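Local coordinates for major capsid protein (PDB 5J7O), which is the major capsid protein of Faustovirus, a large double-stranded DNA virus, and probably builds its capsid from trimers of double jelly-roll subunits, at residues V49-E52 / I56-I59; D433-S438 / C607-I612; I89-P94 / M103-Q108; P120-F125 / Q131-T136. All blocks are in the same frame, centred on the assembly; numbering follows the deposited sequence.

Contact 1 of 4, residues V49-E52 / I56-I59; sequences VDIE and ILLI
Glu52 and Leu57 meet in a small helix-to-loop contact within the N-terminal arm of this double jelly-roll protein, ahead of the first strand of the chain, 69-76. The short helix 48-52 gives way to an irregular chain, and Leu57 turns its side chain back toward the last turn of the helix. Glu52 suits this place because its CB and CG methylenes are apolar: a leucine methyl can lie against CG while the carboxylate is carried onward. With CG anti to the carbonyl carbon (chi1 -70°) and the chain extended beyond it, the glutamate runs across Leu57 at about a right angle. Ile51 adds a looser apolar touch, its CG2 lying 4.5 Å from Leu57 CD2; the rest of its side chain leads off toward Leu25 and Ile29 of helix 22-38, where a branched, buried residue packs well. Arg28 of that helix also hydrogen-bonds Asp50 O. The arm lies against other subunits: Lys64 of the second subunit hydrogen-bonds Glu52 O, and Ile51 packs on Ile408 of that same subunit. Between the two segments the closest side-chain approach is that of Leu57 CD1, which sits 3.7 Å from Glu52 CG and 3.9 Å from the carboxylate carbon, Glu52 CD.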
loop_
_atom_site.group_PDB
_atom_site.type_symbol
_atom_site.label_atom_id
_atom_site.label_comp_id
_atom_site.label_asym_id
_atom_site.label_seq_id
_atom_site.Cartn_x
_atom_site.Cartn_y
_atom_site.Cartn_z
ATOM N N VAL B 49 25.233 -37.957 0.916
ATOM C CA VAL B 49 25.562 -37.714 -0.486
ATOM C C VAL B 49 25.141 -38.899 -1.348
ATOM O O VAL B 49 24.627 -38.722 -2.459
ATOM C CB VAL B 49 27.062 -37.401 -0.637
ATOM C CG1 VAL B 49 27.450 -37.304 -2.106
ATOM C CG2 VAL B 49 27.409 -36.111 0.091
ATOM N N ASP B 50 25.341 -40.126 -0.849
ATOM C CA ASP B 50 24.940 -41.312 -1.604
ATOM C C ASP B 50 23.450 -41.289 -1.924
ATOM O O ASP B 50 23.042 -41.626 -3.043
ATOM C CB ASP B 50 25.293 -42.584 -0.830
ATOM C CG ASP B 50 26.780 -42.870 -0.815
ATOM O OD1 ASP B 50 27.279 -43.367 0.216
ATOM O OD2 ASP B 50 27.447 -42.604 -1.835
ATOM N N ILE B 51 22.620 -40.901 -0.953
ATOM C CA ILE B 51 21.187 -40.793 -1.205
ATOM C C ILE B 51 20.902 -39.670 -2.193
ATOM O O ILE B 51 20.124 -39.838 -3.141
ATOM C CB ILE B 51 20.421 -40.586 0.115
ATOM C CG1 ILE B 51 20.709 -41.720 1.099
ATOM C CG2 ILE B 51 18.922 -40.468 -0.144
ATOM C CD1 ILE B 51 20.340 -43.087 0.582
ATOM N N GLU B 52 21.539 -38.515 -2.001
ATOM C CA GLU B 52 21.211 -37.333 -2.788
ATOM C C GLU B 52 21.686 -37.413 -4.235
ATOM O O GLU B 52 21.374 -36.503 -5.012
ATOM C CB GLU B 52 21.774 -36.082 -2.112
ATOM C CG GLU B 52 21.038 -35.728 -0.828
ATOM C CD GLU B 52 21.308 -34.314 -0.358
ATOM O OE1 GLU B 52 22.317 -34.099 0.347
ATOM O OE2 GLU B 52 20.509 -33.415 -0.697
ATOM N N ILE B 56 16.153 -36.011 -3.427
ATOM C CA ILE B 56 16.341 -34.743 -2.730
ATOM C C ILE B 56 15.799 -34.880 -1.313
ATOM O O ILE B 56 14.736 -35.472 -1.093
ATOM C CB ILE B 56 15.667 -33.582 -3.491
ATOM C CG1 ILE B 56 16.351 -33.337 -4.838
ATOM C CG2 ILE B 56 15.637 -32.315 -2.656
ATOM C CD1 ILE B 56 15.583 -32.398 -5.742
ATOM N N LEU B 57 16.544 -34.347 -0.346
ATOM C CA LEU B 57 16.200 -34.452 1.069
ATOM C C LEU B 57 15.557 -33.145 1.519
ATOM O O LEU B 57 16.232 -32.116 1.621
ATOM C CB LEU B 57 17.440 -34.771 1.903
ATOM C CG LEU B 57 18.006 -36.181 1.732
ATOM C CD1 LEU B 57 19.370 -36.296 2.391
ATOM C CD2 LEU B 57 17.045 -37.204 2.312
ATOM N N LEU B 58 14.252 -33.191 1.792
ATOM C CA LEU B 58 13.538 -31.993 2.213
ATOM C C LEU B 58 13.902 -31.569 3.630
ATOM O O LEU B 58 13.741 -30.391 3.971
ATOM C CB LEU B 58 12.031 -32.216 2.089
ATOM C CG LEU B 58 11.566 -32.385 0.641
ATOM C CD1 LEU B 58 10.129 -32.873 0.575
ATOM C CD2 LEU B 58 11.727 -31.078 -0.123
ATOM N N ILE B 59 14.384 -32.491 4.456
ATOM C CA ILE B 59 14.950 -32.167 5.761
ATOM C C ILE B 59 16.462 -32.279 5.612
ATOM O O ILE B 59 17.015 -33.382 5.566
ATOM C CB ILE B 59 14.421 -33.089 6.864
ATOM C CG1 ILE B 59 12.910 -33.270 6.735
ATOM C CG2 ILE B 59 14.771 -32.529 8.236
ATOM C CD1 ILE B 59 12.120 -31.996 6.928
#

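Contact 2 of 4, residues D433-S438 / C607-I612; sequences DQVLQS and CDLISI
Leu609 and Ser611 of strand 607-620 reach across to Val435 and Gln437, joining two antiparallel sheets that face each other, as in a jelly-roll sandwich; the nearest CA atoms, those of Gln437 and Ser611, are 8.0 Å apart. At the start of the segment, Cys607 and Asp608 direct their side chains to other neighbours, and Asp608 forms a salt bridge with Arg427 of strand 415-428. Leu609 is the first to touch. Its CG is anti to the backbone N (chi1 -168°), and CD2 lies 3.6 Å from Val435 CG2, the two side chains running alongside each other and pointing opposite ways. Leucine is long enough to span the gap, and the compact valine receives its methyl. Ile610 points to the other side of the strand, where its bulk packs on Leu204 of helix 203-212. Ser611 turns back to the interface, and its OG donates a hydrogen bond of 2.9 Å to Gln437 OE1, approaching from above the carbonyl plane, 57° out of it. Ile612 again faces helix 203-212. Gln437 is bent at chi2, which lets its NE2 bond Val435 O at 3.1 Å in its own segment. Gln439 NE2 also bonds OE1, so both polar ends of this buried amide are satisfied and its rotation is fixed.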
loop_
_atom_site.group_PDB
_atom_site.type_symbol
_atom_site.label_atom_id
_atom_site.label_comp_id
_atom_site.label_asym_id
_atom_site.label_seq_id
_atom_site.Cartn_x
_atom_site.Cartn_y
_atom_site.Cartn_z
ATOM N N ASP B 433 6.970 7.712 -35.632
ATOM C CA ASP B 433 8.317 7.763 -36.180
ATOM C C ASP B 433 9.052 6.469 -35.864
ATOM O O ASP B 433 8.667 5.710 -34.970
ATOM C CB ASP B 433 9.098 8.966 -35.639
ATOM C CG ASP B 433 10.260 9.355 -36.530
ATOM O OD1 ASP B 433 10.568 8.594 -37.472
ATOM O OD2 ASP B 433 10.870 10.417 -36.287
ATOM N N GLN B 434 10.123 6.240 -36.619
ATOM C CA GLN B 434 10.993 5.077 -36.473
ATOM C C GLN B 434 12.377 5.604 -36.116
ATOM O O GLN B 434 13.028 6.255 -36.940
ATOM C CB GLN B 434 11.025 4.246 -37.755
ATOM C CG GLN B 434 9.651 3.945 -38.353
ATOM C CD GLN B 434 9.054 5.125 -39.101
ATOM O OE1 GLN B 434 9.736 5.790 -39.882
ATOM N NE2 GLN B 434 7.779 5.402 -38.852
ATOM N N VAL B 435 12.821 5.332 -34.893
ATOM C CA VAL B 435 13.983 5.992 -34.311
ATOM C C VAL B 435 15.122 4.985 -34.226
ATOM O O VAL B 435 15.070 4.039 -33.430
ATOM C CB VAL B 435 13.660 6.583 -32.933
ATOM C CG1 VAL B 435 14.842 7.378 -32.403
ATOM C CG2 VAL B 435 12.412 7.450 -33.017
ATOM N N LEU B 436 16.155 5.191 -35.040
ATOM C CA LEU B 436 17.357 4.375 -34.945
ATOM C C LEU B 436 18.040 4.608 -33.604
ATOM O O LEU B 436 18.207 5.750 -33.167
ATOM C CB LEU B 436 18.318 4.700 -36.089
ATOM C CG LEU B 436 19.677 3.995 -36.035
ATOM C CD1 LEU B 436 19.532 2.503 -36.300
ATOM C CD2 LEU B 436 20.662 4.625 -37.007
ATOM N N GLN B 437 18.432 3.519 -32.950
ATOM C CA GLN B 437 19.056 3.570 -31.629
ATOM C C GLN B 437 20.565 3.461 -31.821
ATOM O O GLN B 437 21.137 2.371 -31.808
ATOM C CB GLN B 437 18.508 2.464 -30.736
ATOM C CG GLN B 437 16.993 2.490 -30.597
ATOM C CD GLN B 437 16.502 3.723 -29.867
ATOM O OE1 GLN B 437 17.042 4.092 -28.826
ATOM N NE2 GLN B 437 15.483 4.373 -30.417
ATOM N N SER B 438 21.215 4.615 -32.000
ATOM C CA SER B 438 22.646 4.639 -32.281
ATOM C C SER B 438 23.491 4.308 -31.058
ATOM O O SER B 438 24.654 3.918 -31.214
ATOM C CB SER B 438 23.051 6.008 -32.830
ATOM O OG SER B 438 22.353 6.308 -34.026
ATOM N N CYS B 607 7.969 16.022 -27.568
ATOM C CA CYS B 607 8.301 15.021 -26.568
ATOM C C CYS B 607 9.677 14.441 -26.859
ATOM O O CYS B 607 10.187 14.524 -27.980
ATOM C CB CYS B 607 7.258 13.894 -26.528
ATOM S SG CYS B 607 5.559 14.438 -26.237
ATOM N N ASP B 608 10.274 13.848 -25.829
ATOM C CA ASP B 608 11.586 13.221 -25.922
ATOM C C ASP B 608 11.420 11.712 -25.803
ATOM O O ASP B 608 10.954 11.217 -24.771
ATOM C CB ASP B 608 12.521 13.744 -24.831
ATOM C CG ASP B 608 12.806 15.226 -24.967
ATOM O OD1 ASP B 608 12.883 15.717 -26.112
ATOM O OD2 ASP B 608 12.954 15.901 -23.926
ATOM N N LEU B 609 11.798 10.987 -26.853
ATOM C CA LEU B 609 11.763 9.525 -26.818
ATOM C C LEU B 609 13.008 9.043 -26.087
ATOM O O LEU B 609 14.111 9.047 -26.639
ATOM C CB LEU B 609 11.683 8.942 -28.223
ATOM C CG LEU B 609 11.353 7.447 -28.228
ATOM C CD1 LEU B 609 9.915 7.217 -27.780
ATOM C CD2 LEU B 609 11.607 6.822 -29.588
ATOM N N ILE B 610 12.831 8.625 -24.839
ATOM C CA ILE B 610 13.930 8.217 -23.975
ATOM C C ILE B 610 14.072 6.704 -24.059
ATOM O O ILE B 610 13.119 5.965 -23.779
ATOM C CB ILE B 610 13.699 8.673 -22.527
ATOM C CG1 ILE B 610 13.482 10.188 -22.483
ATOM C CG2 ILE B 610 14.867 8.266 -21.645
ATOM C CD1 ILE B 610 13.041 10.703 -21.134
ATOM N N SER B 611 15.259 6.241 -24.447
ATOM C CA SER B 611 15.551 4.816 -24.582
ATOM C C SER B 611 16.855 4.522 -23.853
ATOM O O SER B 611 17.920 4.998 -24.260
ATOM C CB SER B 611 15.643 4.409 -26.052
ATOM O OG SER B 611 16.217 3.120 -26.189
ATOM N N ILE B 612 16.770 3.739 -22.781
ATOM C CA ILE B 612 17.914 3.409 -21.940
ATOM C C ILE B 612 18.021 1.893 -21.887
ATOM O O ILE B 612 17.210 1.229 -21.228
ATOM C CB ILE B 612 17.781 3.999 -20.531
ATOM C CG1 ILE B 612 17.649 5.520 -20.609
ATOM C CG2 ILE B 612 18.973 3.603 -19.672
ATOM C CD1 ILE B 612 17.371 6.167 -19.283
#

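Contact 3 of 4, residues I89-P94 / M103-Q108; sequences IQFSIP and MVVHVQ
Met103, Ile93 and Phe91 carry this buried packing between two jelly-roll sheets: strand 88-92, with the residues just after it, lies over strand 99-109. The CA atoms of Phe91 and Val105 are 10.2 Å apart, as are those of Ile93 and Met103. At that spacing the backbones are too far apart to hydrogen-bond, and side chains fill the gap. Met103 gives up more surface to the partner than any other residue here. Its chain is extended beyond CG, with chi2 -177° and chi3 178°, so the slender thioether carries its terminal methyl far out from its own strand. A long, unbranched side chain suits a gap this wide. Ile93 comes from the other side, just past the end of strand 88-92; its CG1 is anti to the carbonyl carbon, and the extended arm beyond it delivers CD1 to the methionine. The two side chains cross at about a right angle and meet methyl to methyl. Around them, Ile93 also packs on Phe191 of strand 186-193 and Met103 on Ile322 of strand 320-326, both belonging to the sheet that holds strand 88-92. Phe91 is the third member, a large flat residue reaching inward to Val105, whose CG1 approaches the ring obliquely. Leu394 of strand 389-401 touches both Phe91 and Val105, placing that pair in a wider apolar interior. The looser of the two touches is Phe91 CZ to Val105 CG1 at 4.5 Å; the closer is Ile93 CD1 to Met103 CE at 3.7 Å.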
loop_
_atom_site.group_PDB
_atom_site.type_symbol
_atom_site.label_atom_id
_atom_site.label_comp_id
_atom_site.label_asym_id
_atom_site.label_seq_id
_atom_site.Cartn_x
_atom_site.Cartn_y
_atom_site.Cartn_z
ATOM N N ILE B 89 31.593 17.014 -9.343
ATOM C CA ILE B 89 32.208 16.525 -8.114
ATOM C C ILE B 89 32.853 15.181 -8.422
ATOM O O ILE B 89 32.226 14.314 -9.040
ATOM C CB ILE B 89 31.171 16.399 -6.985
ATOM C CG1 ILE B 89 30.534 17.758 -6.694
ATOM C CG2 ILE B 89 31.801 15.821 -5.735
ATOM C CD1 ILE B 89 29.424 17.701 -5.672
ATOM N N GLN B 90 34.105 15.009 -8.000
ATOM C CA GLN B 90 34.850 13.793 -8.303
ATOM C C GLN B 90 35.453 13.212 -7.034
ATOM O O GLN B 90 36.133 13.918 -6.284
ATOM C CB GLN B 90 35.958 14.054 -9.325
ATOM C CG GLN B 90 36.627 12.781 -9.815
ATOM C CD GLN B 90 37.884 13.047 -10.613
ATOM O OE1 GLN B 90 38.856 13.597 -10.096
ATOM N NE2 GLN B 90 37.874 12.653 -11.881
ATOM N N PHE B 91 35.211 11.924 -6.811
ATOM C CA PHE B 91 35.814 11.176 -5.719
ATOM C C PHE B 91 36.848 10.208 -6.274
ATOM O O PHE B 91 36.640 9.599 -7.328
ATOM C CB PHE B 91 34.768 10.376 -4.933
ATOM C CG PHE B 91 33.645 11.202 -4.383
ATOM C CD1 PHE B 91 32.524 11.469 -5.150
ATOM C CD2 PHE B 91 33.696 11.688 -3.087
ATOM C CE1 PHE B 91 31.482 12.220 -4.642
ATOM C CE2 PHE B 91 32.657 12.440 -2.573
ATOM C CZ PHE B 91 31.549 12.706 -3.352
ATOM N N SER B 92 37.960 10.066 -5.563
ATOM C CA SER B 92 38.831 8.924 -5.780
ATOM C C SER B 92 38.308 7.737 -4.983
ATOM O O SER B 92 37.726 7.895 -3.906
ATOM C CB SER B 92 40.269 9.240 -5.368
ATOM O OG SER B 92 40.874 10.155 -6.263
ATOM N N ILE B 93 38.496 6.544 -5.532
ATOM C CA ILE B 93 38.148 5.322 -4.811
ATOM C C ILE B 93 39.389 4.889 -4.039
ATOM O O ILE B 93 40.330 4.347 -4.635
ATOM C CB ILE B 93 37.651 4.224 -5.763
ATOM C CG1 ILE B 93 36.471 4.742 -6.589
ATOM C CG2 ILE B 93 37.241 2.988 -4.977
ATOM C CD1 ILE B 93 35.959 3.757 -7.615
ATOM N N PRO B 94 39.439 5.119 -2.726
ATOM C CA PRO B 94 40.675 4.867 -1.980
ATOM C C PRO B 94 41.040 3.393 -1.974
ATOM O O PRO B 94 40.206 2.509 -2.182
ATOM C CB PRO B 94 40.346 5.359 -0.564
ATOM C CG PRO B 94 39.129 6.219 -0.716
ATOM C CD PRO B 94 38.367 5.633 -1.860
ATOM N N MET B 103 28.056 1.378 -3.433
ATOM C CA MET B 103 28.428 2.760 -3.171
ATOM C C MET B 103 27.182 3.601 -2.941
ATOM O O MET B 103 26.153 3.395 -3.590
ATOM C CB MET B 103 29.245 3.346 -4.329
ATOM C CG MET B 103 30.561 2.631 -4.582
ATOM S SD MET B 103 31.533 3.397 -5.893
ATOM C CE MET B 103 32.997 2.365 -5.866
ATOM N N VAL B 104 27.287 4.550 -2.015
ATOM C CA VAL B 104 26.196 5.466 -1.704
ATOM C C VAL B 104 26.806 6.807 -1.318
ATOM O O VAL B 104 27.845 6.863 -0.653
ATOM C CB VAL B 104 25.282 4.894 -0.596
ATOM C CG1 VAL B 104 26.038 4.734 0.716
ATOM C CG2 VAL B 104 24.049 5.756 -0.414
ATOM N N VAL B 105 26.173 7.890 -1.760
ATOM C CA VAL B 105 26.714 9.236 -1.616
ATOM C C VAL B 105 25.823 10.022 -0.665
ATOM O O VAL B 105 24.626 10.197 -0.922
ATOM C CB VAL B 105 26.829 9.949 -2.971
ATOM C CG1 VAL B 105 27.289 11.381 -2.775
ATOM C CG2 VAL B 105 27.786 9.202 -3.884
ATOM N N HIS B 106 26.409 10.500 0.430
ATOM C CA HIS B 106 25.702 11.360 1.369
ATOM C C HIS B 106 25.721 12.792 0.850
ATOM O O HIS B 106 26.795 13.359 0.631
ATOM C CB HIS B 106 26.345 11.279 2.752
ATOM C CG HIS B 106 25.762 12.233 3.749
ATOM N ND1 HIS B 106 26.516 12.823 4.743
ATOM C CD2 HIS B 106 24.500 12.694 3.911
ATOM C CE1 HIS B 106 25.743 13.609 5.470
ATOM N NE2 HIS B 106 24.515 13.549 4.987
ATOM N N VAL B 107 24.542 13.372 0.641
ATOM C CA VAL B 107 24.408 14.761 0.220
ATOM C C VAL B 107 23.666 15.520 1.309
ATOM O O VAL B 107 22.671 15.029 1.852
ATOM C CB VAL B 107 23.674 14.892 -1.129
ATOM C CG1 VAL B 107 23.744 16.329 -1.631
ATOM C CG2 VAL B 107 24.261 13.932 -2.151
ATOM N N GLN B 108 24.151 16.719 1.626
ATOM C CA GLN B 108 23.593 17.534 2.697
ATOM C C GLN B 108 23.334 18.934 2.164
ATOM O O GLN B 108 24.270 19.629 1.759
ATOM C CB GLN B 108 24.539 17.577 3.899
ATOM C CG GLN B 108 23.870 17.936 5.212
ATOM C CD GLN B 108 24.816 17.817 6.390
ATOM O OE1 GLN B 108 25.869 18.451 6.422
ATOM N NE2 GLN B 108 24.449 16.992 7.363
#

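Contact 4 of 4, residues P120-F125 / Q131-T136; sequences PALPAF and QVLTST
The irregular chain around Leu122-Phe125 runs nearly antiparallel to 131-136, their end-to-end directions 167° apart, with the CA atoms of Phe125 and Gln131 7.0 Å from each other. Phe125 lays one face of its ring against Gln131: the CB stands in a CH-pi contact 3.7 Å from the ring centroid, only 9° off the ring normal. Beyond CG the glutamine chain is extended, and its flat amide stacks on the ring with the planes 22° apart, bringing CD within 3.5 Å of Phe125 CD2. Glutamine fits here because its methylenes and amide can cover an aromatic face while NE2 still hydrogen-bonds Gly127 O in the link between the segments. At the ring edge, near its plane, Val132 O lies 3.6 Å from Phe125 CE1. This packing sits at the border of a mixed seven-stranded sheet at one end of the double jelly-roll protein, where strand 131-133 is outermost within the chain; Val257 of the second subunit packs on both Phe125 and Gln131. Leu122, apolar and partly exposed, lies on Tyr157 and Val138 and runs alongside Leu133, pointing the opposite way; its CD1 is 3.9 Å from Leu133 CD1 and 3.3 Å from Thr134 O.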
loop_
_atom_site.group_PDB
_atom_site.type_symbol
_atom_site.label_atom_id
_atom_site.label_comp_id
_atom_site.label_asym_id
_atom_site.label_seq_id
_atom_site.Cartn_x
_atom_site.Cartn_y
_atom_site.Cartn_z
ATOM N N PRO B 120 0.624 40.666 -3.863
ATOM C CA PRO B 120 0.432 41.224 -5.210
ATOM C C PRO B 120 -0.827 42.068 -5.338
ATOM O O PRO B 120 -1.619 42.175 -4.395
ATOM C CB PRO B 120 0.357 39.973 -6.094
ATOM C CG PRO B 120 -0.148 38.907 -5.181
ATOM C CD PRO B 120 0.455 39.203 -3.835
ATOM N N ALA B 121 -1.016 42.677 -6.506
ATOM C CA ALA B 121 -2.200 43.486 -6.746
ATOM C C ALA B 121 -3.440 42.606 -6.847
ATOM O O ALA B 121 -3.380 41.453 -7.286
ATOM C CB ALA B 121 -2.036 44.311 -8.023
ATOM N N LEU B 122 -4.572 43.165 -6.428
ATOM C CA LEU B 122 -5.833 42.447 -6.466
ATOM C C LEU B 122 -6.247 42.169 -7.911
ATOM O O LEU B 122 -5.813 42.858 -8.835
ATOM C CB LEU B 122 -6.914 43.254 -5.751
ATOM C CG LEU B 122 -6.772 43.345 -4.232
ATOM C CD1 LEU B 122 -7.427 44.610 -3.711
ATOM C CD2 LEU B 122 -7.366 42.115 -3.561
ATOM N N PRO B 123 -7.079 41.152 -8.128
ATOM C CA PRO B 123 -7.548 40.861 -9.488
ATOM C C PRO B 123 -8.443 41.973 -10.016
ATOM O O PRO B 123 -8.931 42.831 -9.278
ATOM C CB PRO B 123 -8.325 39.549 -9.331
ATOM C CG PRO B 123 -7.845 38.965 -8.039
ATOM C CD PRO B 123 -7.534 40.137 -7.163
ATOM N N ALA B 124 -8.658 41.940 -11.328
ATOM C CA ALA B 124 -9.471 42.952 -11.984
ATOM C C ALA B 124 -10.938 42.810 -11.580
ATOM O O ALA B 124 -11.343 41.865 -10.896
ATOM C CB ALA B 124 -9.326 42.852 -13.502
ATOM N N PHE B 125 -11.740 43.778 -12.016
ATOM C CA PHE B 125 -13.171 43.754 -11.749
ATOM C C PHE B 125 -13.841 42.617 -12.513
ATOM O O PHE B 125 -13.445 42.271 -13.629
ATOM C CB PHE B 125 -13.813 45.084 -12.144
ATOM C CG PHE B 125 -13.313 46.262 -11.357
ATOM C CD1 PHE B 125 -13.243 46.212 -9.976
ATOM C CD2 PHE B 125 -12.911 47.420 -12.002
ATOM C CE1 PHE B 125 -12.784 47.296 -9.251
ATOM C CE2 PHE B 125 -12.450 48.507 -11.284
ATOM C CZ PHE B 125 -12.387 48.446 -9.906
ATOM N N GLN B 131 -18.124 49.491 -9.006
ATOM C CA GLN B 131 -16.745 49.038 -8.884
ATOM C C GLN B 131 -15.999 49.855 -7.836
ATOM O O GLN B 131 -15.995 51.090 -7.882
ATOM C CB GLN B 131 -16.040 49.136 -10.235
ATOM C CG GLN B 131 -16.702 48.312 -11.327
ATOM C CD GLN B 131 -16.095 48.556 -12.692
ATOM O OE1 GLN B 131 -15.484 49.596 -12.935
ATOM N NE2 GLN B 131 -16.261 47.594 -13.593
ATOM N N VAL B 132 -15.374 49.161 -6.887
ATOM C CA VAL B 132 -14.581 49.781 -5.831
ATOM C C VAL B 132 -13.269 49.019 -5.713
ATOM O O VAL B 132 -13.267 47.783 -5.679
ATOM C CB VAL B 132 -15.317 49.783 -4.474
ATOM C CG1 VAL B 132 -14.584 50.666 -3.475
ATOM C CG2 VAL B 132 -16.764 50.231 -4.634
ATOM N N LEU B 133 -12.158 49.750 -5.646
ATOM C CA LEU B 133 -10.840 49.159 -5.448
ATOM C C LEU B 133 -10.238 49.712 -4.165
ATOM O O LEU B 133 -10.028 50.924 -4.043
ATOM C CB LEU B 133 -9.915 49.434 -6.635
ATOM C CG LEU B 133 -8.508 48.841 -6.502
ATOM C CD1 LEU B 133 -8.570 47.328 -6.329
ATOM C CD2 LEU B 133 -7.640 49.214 -7.694
ATOM N N THR B 134 -9.970 48.825 -3.215
ATOM C CA THR B 134 -9.311 49.150 -1.961
ATOM C C THR B 134 -7.908 48.554 -1.972
ATOM O O THR B 134 -7.552 47.763 -2.850
ATOM C CB THR B 134 -10.127 48.613 -0.771
ATOM O OG1 THR B 134 -11.517 48.892 -0.983
ATOM C CG2 THR B 134 -9.700 49.255 0.547
ATOM N N SER B 135 -7.096 48.959 -0.997
ATOM C CA SER B 135 -5.850 48.251 -0.742
ATOM C C SER B 135 -6.086 46.855 -0.181
ATOM O O SER B 135 -5.142 46.058 -0.134
ATOM C CB SER B 135 -4.977 49.058 0.222
ATOM O OG SER B 135 -5.682 49.367 1.412
ATOM N N THR B 136 -7.317 46.536 0.230
ATOM C CA THR B 136 -7.619 45.275 0.889
ATOM C C THR B 136 -8.700 44.446 0.208
ATOM O O THR B 136 -8.909 43.297 0.615
ATOM C CB THR B 136 -8.036 45.524 2.348
ATOM O OG1 THR B 136 -9.082 46.503 2.391
ATOM C CG2 THR B 136 -6.851 46.015 3.167
#

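Along the chain the order is contact 1, contact 3, contact 4 and then contact 2, each closing before the next opens. No two touch. Contacts 2 and 3 are the closest pair, their centres 32 Å apart; both are buried and join facing sheets, contact 2 through strands 432-436 and 607-620, contact 3 through strands 88-92 and 99-109. Contacts 1 and 4 lie on opposite sides of the chain's centre, 87 Å apart between centres: one in the N-terminal arm, the other at the edge of the seven-stranded sheet. Contacts 1, 3 and 4 all touch the second subunit, so trimer packing borders three widely separated regions, whereas no other protein chain touches contact 2.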